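Local coordinates for hypothetical protein yihE (Escherichia coli, PDB 1ZYL) that phosphorylates itself and other proteins on serine and threonine residues as an ATP-dependent kinase, and probably suppresses the effects of stress linked to reactive oxygen species, at residues 63-68 / 141-146. Residues are numbered along the deposited sequence; the frame is centred on the assembly and turned at random.
Sequences TADQIL and FIHRPT
The first turn of helix 64-79, the N-lobe helix that faces the catalytic cleft in this kinase-like fold, meets the loop 141-146 of the C-lobe through Gln66, which works with both its side chain and its backbone. Its chain, extended beyond CG, lays the amide against the loop, and NE2 donates to His143 O at 2.8 Å, nearly in the amide plane but well above the plane of the accepting carbonyl. The other end of the same amide faces back to the helix start: Gln66 OE1 accepts from Thr63 N at 2.6 Å along a lone pair, so both ends hold the amide's rotation. With the weak reciprocal bond from Gln66 N to Thr63 OG1, this makes a capping box.

The tight, buried side belongs to Arg144. Bent at chi2 and chi3, its chain passes CD over the centre of the Phe141 ring, 3.8 Å above the plane. Arg144 NE then donates to Gln66 O in an almost straight bond of 2.8 Å lying in the guanidinium plane. Beyond it, NH1 forms a salt bridge with Glu70 and NH2 reaches the backbone carbonyls of Asp219 and Ala221, while Trp62 adds a cation-pi contact.

Asp65 and His143, by contrast, meet on the solvent side, where both residues are exposed. There CB of Asp65 sits over one face of the imidazole, 3.7 Å from its centroid, in a CH-pi contact, with carboxylate and ring planes 61° apart.

Arg144 thus joins the start of the N-lobe helix to the segment just after Asp217 by hydrogen bonds and a salt bridge, near the inferred active site. The side chain of Arg144 lies about 8 Å from that of Asp217, an inferred magnesium ligand; the buried guanidinium, balanced by Glu70 and met by backbone carbonyls, probably remains charged.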
loop_
_atom_site.group_PDB
_atom_site.type_symbol
_atom_site.label_atom_id
_atom_site.label_comp_id
_atom_site.label_asym_id
_atom_site.label_seq_id
_atom_site.Cartn_x
_atom_site.Cartn_y
_atom_site.Cartn_z
ATOM N N THR A 63 3.112 9.193 -12.442
ATOM C CA THR A 63 3.825 9.862 -13.520
ATOM C C THR A 63 5.269 9.438 -13.369
ATOM O O THR A 63 5.641 8.854 -12.356
ATOM C CB THR A 63 3.765 11.400 -13.415
ATOM O OG1 THR A 63 4.238 11.815 -12.129
ATOM C CG2 THR A 63 2.347 11.897 -13.625
ATOM N N ALA A 64 6.082 9.724 -14.376
ATOM C CA ALA A 64 7.489 9.368 -14.321
ATOM C C ALA A 64 8.110 10.047 -13.093
ATOM O O ALA A 64 8.785 9.407 -12.274
ATOM C CB ALA A 64 8.188 9.813 -15.606
ATOM N N ASP A 65 7.858 11.342 -12.957
ATOM C CA ASP A 65 8.376 12.103 -11.831
ATOM C C ASP A 65 8.026 11.452 -10.497
ATOM O O ASP A 65 8.721 11.655 -9.506
ATOM C CB ASP A 65 7.815 13.523 -11.858
ATOM C CG ASP A 65 8.244 14.287 -13.084
ATOM O OD1 ASP A 65 8.608 13.634 -14.087
ATOM O OD2 ASP A 65 8.207 15.535 -13.052
ATOM N N GLN A 66 6.952 10.672 -10.471
ATOM C CA GLN A 66 6.521 10.012 -9.243
ATOM C C GLN A 66 7.209 8.658 -9.034
ATOM O O GLN A 66 7.575 8.298 -7.913
ATOM C CB GLN A 66 5.003 9.835 -9.267
ATOM C CG GLN A 66 4.254 11.139 -9.439
ATOM C CD GLN A 66 2.744 10.968 -9.413
ATOM O OE1 GLN A 66 2.151 10.359 -10.305
ATOM N NE2 GLN A 66 2.116 11.507 -8.377
ATOM N N ILE A 67 7.382 7.909 -10.118
ATOM C CA ILE A 67 8.030 6.610 -10.042
ATOM C C ILE A 67 9.508 6.836 -9.761
ATOM O O ILE A 67 10.166 6.005 -9.139
ATOM C CB ILE A 67 7.838 5.818 -11.365
ATOM C CG1 ILE A 67 6.337 5.650 -11.632
ATOM C CG2 ILE A 67 8.499 4.444 -11.278
ATOM C CD1 ILE A 67 6.005 5.004 -12.961
ATOM N N LEU A 68 10.029 7.972 -10.207
ATOM C CA LEU A 68 11.434 8.279 -9.974
ATOM C C LEU A 68 11.668 8.500 -8.492
ATOM O O LEU A 68 12.711 8.122 -7.962
ATOM C CB LEU A 68 11.862 9.529 -10.757
ATOM C CG LEU A 68 12.064 9.370 -12.269
ATOM C CD1 LEU A 68 12.305 10.732 -12.907
ATOM C CD2 LEU A 68 13.222 8.424 -12.538
ATOM N N PHE A 141 8.629 13.365 -0.440
ATOM C CA PHE A 141 8.276 13.264 -1.848
ATOM C C PHE A 141 7.756 14.649 -2.258
ATOM O O PHE A 141 7.401 15.473 -1.409
ATOM C CB PHE A 141 7.192 12.198 -2.041
ATOM C CG PHE A 141 7.681 10.790 -1.826
ATOM C CD1 PHE A 141 6.940 9.890 -1.071
ATOM C CD2 PHE A 141 8.879 10.355 -2.399
ATOM C CE1 PHE A 141 7.381 8.576 -0.889
ATOM C CE2 PHE A 141 9.334 9.030 -2.223
ATOM C CZ PHE A 141 8.585 8.145 -1.470
ATOM N N ILE A 142 7.739 14.924 -3.553
ATOM C CA ILE A 142 7.242 16.207 -4.018
ATOM C C ILE A 142 6.120 15.928 -4.983
ATOM O O ILE A 142 5.171 16.701 -5.073
ATOM C CB ILE A 142 8.337 17.026 -4.729
ATOM C CG1 ILE A 142 9.354 17.530 -3.705
ATOM C CG2 ILE A 142 7.718 18.211 -5.450
ATOM C CD1 ILE A 142 10.499 18.315 -4.316
ATOM N N HIS A 143 6.230 14.808 -5.690
ATOM C CA HIS A 143 5.218 14.410 -6.665
ATOM C C HIS A 143 4.265 13.329 -6.161
ATOM O O HIS A 143 3.072 13.356 -6.471
ATOM C CB HIS A 143 5.896 13.962 -7.955
ATOM C CG HIS A 143 6.635 15.062 -8.638
ATOM N ND1 HIS A 143 6.026 16.239 -9.013
ATOM C CD2 HIS A 143 7.940 15.190 -8.974
ATOM C CE1 HIS A 143 6.923 17.047 -9.550
ATOM N NE2 HIS A 143 8.092 16.435 -9.538
ATOM N N ARG A 144 4.788 12.379 -5.395
ATOM C CA ARG A 144 3.955 11.328 -4.846
ATOM C C ARG A 144 2.997 11.948 -3.845
ATOM O O ARG A 144 3.295 12.979 -3.237
ATOM C CB ARG A 144 4.803 10.297 -4.130
ATOM C CG ARG A 144 5.851 9.668 -4.992
ATOM C CD ARG A 144 6.067 8.257 -4.555
ATOM N NE ARG A 144 6.063 7.386 -5.715
ATOM C CZ ARG A 144 5.378 6.257 -5.789
ATOM N NH1 ARG A 144 5.438 5.523 -6.894
ATOM N NH2 ARG A 144 4.638 5.864 -4.762
ATOM N N PRO A 145 1.830 11.327 -3.653
ATOM C CA PRO A 145 0.842 11.852 -2.708
ATOM C C PRO A 145 1.346 11.886 -1.279
ATOM O O PRO A 145 2.262 11.150 -0.898
ATOM C CB PRO A 145 -0.330 10.879 -2.842
ATOM C CG PRO A 145 -0.194 10.351 -4.208
ATOM C CD PRO A 145 1.300 10.156 -4.369
ATOM N N THR A 146 0.754 12.754 -0.481
ATOM C CA THR A 146 1.112 12.804 0.920
ATOM C C THR A 146 -0.227 12.554 1.613
ATOM O O THR A 146 -1.110 13.411 1.594
ATOM C CB THR A 146 1.741 14.158 1.296
ATOM O OG1 THR A 146 1.341 14.528 2.616
ATOM C CG2 THR A 146 1.340 15.219 0.311
#